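PDB 3KOL: Glyoxalase/bleomycin resistance protein/dioxygenase from Nostoc punctiforme PCC 73102, which binds a metal ion, cobalt in this crystal, and probably acts as a glyoxalase or dioxygenase of the vicinal oxygen chelate superfamily. Local coordinates for residues 35-40 / 138-143. Numbering follows the deposited sequence.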
ATOM      1  N   TYR A  35      -1.366 -14.665  11.068  1.00 12.56           N
ATOM      2  CA  TYR A  35      -2.683 -15.031  11.578  1.00 14.27           C
ATOM      3  C   TYR A  35      -3.718 -13.973  11.187  1.00 13.54           C
ATOM      4  O   TYR A  35      -4.814 -14.290  10.721  1.00 13.73           O
ATOM      5  CB  TYR A  35      -2.648 -15.162  13.099  1.00 18.16           C
ATOM      6  CG  TYR A  35      -3.848 -15.894  13.653  1.00 21.16           C
ATOM      7  CD1 TYR A  35      -3.936 -17.283  13.578  1.00 22.69           C
ATOM      8  CD2 TYR A  35      -4.914 -15.195  14.221  1.00 24.96           C
ATOM      9  CE1 TYR A  35      -5.058 -17.961  14.058  1.00 25.53           C
ATOM     10  CE2 TYR A  35      -6.041 -15.862  14.701  1.00 26.33           C
ATOM     11  CZ  TYR A  35      -6.104 -17.244  14.616  1.00 26.29           C
ATOM     12  OH  TYR A  35      -7.212 -17.905  15.093  1.00 27.88           O
ATOM     13  N   PHE A  36      -3.353 -12.713  11.385  1.00 12.85           N
ATOM     14  CA  PHE A  36      -4.226 -11.583  11.068  1.00 11.59           C
ATOM     15  C   PHE A  36      -4.589 -11.535   9.581  1.00 11.47           C
ATOM     16  O   PHE A  36      -5.760 -11.599   9.218  1.00 10.46           O
ATOM     17  CB  PHE A  36      -3.518 -10.281  11.460  1.00 10.66           C
ATOM     18  CG  PHE A  36      -4.351  -9.040  11.265  1.00 12.63           C
ATOM     19  CD1 PHE A  36      -5.306  -8.669  12.208  1.00 13.96           C
ATOM     20  CD2 PHE A  36      -4.147  -8.220  10.160  1.00 11.38           C
ATOM     21  CE1 PHE A  36      -6.042  -7.494  12.055  1.00 12.62           C
ATOM     22  CE2 PHE A  36      -4.878  -7.042   9.993  1.00 12.98           C
ATOM     23  CZ  PHE A  36      -5.825  -6.677  10.941  1.00 14.00           C
ATOM     24  N   TYR A  37      -3.581 -11.417   8.718  1.00  9.98           N
ATOM     25  CA  TYR A  37      -3.820 -11.319   7.281  1.00  9.10           C
ATOM     26  C   TYR A  37      -4.261 -12.602   6.587  1.00 10.52           C
ATOM     27  O   TYR A  37      -5.153 -12.571   5.746  1.00 10.04           O
ATOM     28  CB  TYR A  37      -2.570 -10.765   6.585  1.00  9.35           C
ATOM     29  CG  TYR A  37      -2.311  -9.310   6.922  1.00  8.77           C
ATOM     30  CD1 TYR A  37      -3.134  -8.305   6.418  1.00  9.38           C
ATOM     31  CD2 TYR A  37      -1.273  -8.945   7.775  1.00  8.35           C
ATOM     32  CE1 TYR A  37      -2.932  -6.966   6.756  1.00 10.30           C
ATOM     33  CE2 TYR A  37      -1.060  -7.607   8.127  1.00 10.46           C
ATOM     34  CZ  TYR A  37      -1.894  -6.625   7.611  1.00  8.80           C
ATOM     35  OH  TYR A  37      -1.689  -5.306   7.959  1.00  9.42           O
ATOM     36  N   GLY A  38      -3.642 -13.725   6.939  1.00 11.16           N
ATOM     37  CA  GLY A  38      -3.998 -14.979   6.295  1.00 12.11           C
ATOM     38  C   GLY A  38      -5.183 -15.724   6.886  1.00 12.42           C
ATOM     39  O   GLY A  38      -6.108 -16.116   6.169  1.00 15.24           O
ATOM     40  N   THR A  39      -5.174 -15.922   8.197  1.00 12.66           N
ATOM     41  CA  THR A  39      -6.249 -16.666   8.838  1.00 12.45           C
ATOM     42  C   THR A  39      -7.546 -15.893   9.029  1.00 12.64           C
ATOM     43  O   THR A  39      -8.618 -16.346   8.608  1.00 14.04           O
ATOM     44  CB  THR A  39      -5.778 -17.226  10.190  1.00 13.75           C
ATOM     45  OG1 THR A  39      -4.636 -18.068   9.973  1.00 16.15           O
ATOM     46  CG2 THR A  39      -6.886 -18.047  10.851  1.00 15.34           C
ATOM     47  N   ILE A  40      -7.463 -14.731   9.662  1.00 11.74           N
ATOM     48  CA  ILE A  40      -8.659 -13.930   9.902  1.00 11.92           C
ATOM     49  C   ILE A  40      -9.181 -13.217   8.656  1.00 11.97           C
ATOM     50  O   ILE A  40     -10.349 -13.365   8.309  1.00 13.60           O
ATOM     51  CB  ILE A  40      -8.413 -12.894  11.009  1.00 10.57           C
ATOM     52  CG1 ILE A  40      -8.096 -13.613  12.324  1.00 10.88           C
ATOM     53  CG2 ILE A  40      -9.641 -11.997  11.167  1.00 11.03           C
ATOM     54  CD1 ILE A  40      -7.608 -12.702  13.438  1.00 12.48           C
ATOM     55  N   PHE A 138      -9.644  -0.709  11.199  1.00 14.42           N
ATOM     56  CA  PHE A 138      -9.076  -1.383  12.357  1.00 14.51           C
ATOM     57  C   PHE A 138      -7.569  -1.505  12.167  1.00 14.65           C
ATOM     58  O   PHE A 138      -7.075  -1.484  11.042  1.00 15.39           O
ATOM     59  CB  PHE A 138      -9.721  -2.764  12.520  1.00 12.62           C
ATOM     60  CG  PHE A 138      -9.750  -3.572  11.250  1.00 12.86           C
ATOM     61  CD1 PHE A 138      -8.773  -4.527  10.993  1.00 11.94           C
ATOM     62  CD2 PHE A 138     -10.748  -3.359  10.303  1.00 12.06           C
ATOM     63  CE1 PHE A 138      -8.787  -5.261   9.810  1.00 13.14           C
ATOM     64  CE2 PHE A 138     -10.772  -4.086   9.113  1.00 12.43           C
ATOM     65  CZ  PHE A 138      -9.787  -5.041   8.867  1.00 13.46           C
ATOM     66  N   TYR A 139      -6.843  -1.621  13.272  1.00 15.14           N
ATOM     67  CA  TYR A 139      -5.387  -1.733  13.234  1.00 16.39           C
ATOM     68  C   TYR A 139      -4.915  -3.181  13.196  1.00 16.04           C
ATOM     69  O   TYR A 139      -5.564  -4.067  13.763  1.00 14.82           O
ATOM     70  CB  TYR A 139      -4.787  -1.054  14.466  1.00 17.87           C
ATOM     71  CG  TYR A 139      -5.083   0.421  14.551  1.00 19.40           C
ATOM     72  CD1 TYR A 139      -4.537   1.311  13.628  1.00 21.62           C
ATOM     73  CD2 TYR A 139      -5.919   0.934  15.547  1.00 20.91           C
ATOM     74  CE1 TYR A 139      -4.811   2.670  13.690  1.00 21.35           C
ATOM     75  CE2 TYR A 139      -6.201   2.297  15.617  1.00 20.09           C
ATOM     76  CZ  TYR A 139      -5.641   3.156  14.683  1.00 22.00           C
ATOM     77  OH  TYR A 139      -5.905   4.503  14.724  1.00 21.72           O
ATOM     78  N   ASP A 140      -3.786  -3.418  12.526  1.00 14.48           N
ATOM     79  CA  ASP A 140      -3.211  -4.758  12.455  1.00 15.01           C
ATOM     80  C   ASP A 140      -2.331  -4.903  13.699  1.00 14.95           C
ATOM     81  O   ASP A 140      -2.211  -3.951  14.473  1.00 14.40           O
ATOM     82  CB  ASP A 140      -2.425  -4.959  11.139  1.00 14.97           C
ATOM     83  CG  ASP A 140      -1.030  -4.331  11.144  1.00 15.69           C
ATOM     84  OD1 ASP A 140      -0.650  -3.611  12.094  1.00 16.51           O
ATOM     85  OD2 ASP A 140      -0.299  -4.567  10.159  1.00 16.81           O
ATOM     86  N   PRO A 141      -1.723  -6.084  13.921  1.00 16.77           N
ATOM     87  CA  PRO A 141      -0.872  -6.309  15.098  1.00 16.67           C
ATOM     88  C   PRO A 141       0.205  -5.271  15.410  1.00 18.81           C
ATOM     89  O   PRO A 141       0.591  -5.111  16.571  1.00 19.45           O
ATOM     90  CB  PRO A 141      -0.271  -7.689  14.828  1.00 17.55           C
ATOM     91  CG  PRO A 141      -1.372  -8.380  14.089  1.00 18.91           C
ATOM     92  CD  PRO A 141      -1.812  -7.311  13.109  1.00 17.31           C
ATOM     93  N   ASP A 142       0.690  -4.569  14.388  1.00 16.98           N
ATOM     94  CA  ASP A 142       1.738  -3.570  14.586  1.00 16.71           C
ATOM     95  C   ASP A 142       1.208  -2.148  14.687  1.00 15.78           C
ATOM     96  O   ASP A 142       1.969  -1.214  14.937  1.00 17.28           O
ATOM     97  CB  ASP A 142       2.759  -3.652  13.449  1.00 16.84           C
ATOM     98  CG  ASP A 142       3.576  -4.926  13.498  1.00 20.08           C
ATOM     99  OD1 ASP A 142       4.449  -5.031  14.384  1.00 19.88           O
ATOM    100  OD2 ASP A 142       3.340  -5.827  12.664  1.00 20.42           O
ATOM    101  N   GLY A 143      -0.093  -1.982  14.487  1.00 13.95           N
ATOM    102  CA  GLY A 143      -0.671  -0.655  14.573  1.00 14.33           C
ATOM    103  C   GLY A 143      -0.899   0.001  13.225  1.00 13.60           C
ATOM    104  O   GLY A 143      -1.205   1.190  13.166  1.00 15.22           O
TER
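The nearest CA atoms across the contact are those of Phe36 and Asp140, 7.0 Å apart, where the last turns of helix 30-40 meet the end of strand 134-139. That helix finishes in a wider, pi-type turn in which Ile40 N donates to Tyr35 O. On the other side the chain leaves the strand after Tyr139 and reverses through a type I beta turn from Asp140 to Gly143. Phe36 supplies most of the helix's share of the interface. With CG anti to the backbone N (chi1 -176°), its ring reaches the start of the turn and presents one face to Asp140 CA and Pro141 CD. Both carbons make CH-pi contacts with that face, each 3.9 Å from the ring centroid and displaced toward the rim. Asp140 CB also lies 3.4 Å from Phe36 CE2. The Phe138 ring meets Phe36 rim to rim, Phe138 CE1 against Phe36 CZ at 3.5 Å, with the planes inclined at 58°. Strand 134-139 belongs to the second of two four-stranded mixed sheets, and the turn leads from it into strand 145-150, whereas helix 30-40 is the crossover helix of the first, so the contact joins the two βαβββ modules characteristic of the vicinal oxygen chelate fold. The polar link is a hydrogen bond from Tyr37 OH to Asp140 OD2 (2.7 Å), which arrives on the anti side of the carboxylate, 20° out of its plane. The other carboxylate oxygen, OD1, faces its own turn: Asp142 N donates to it from above the carboxylate plane, closing an Asx turn, and Phe144 N binds it too. Leu25, Leu75 and Leu77 of the first sheet and Ile146 of the second also touch the Tyr37 side chain.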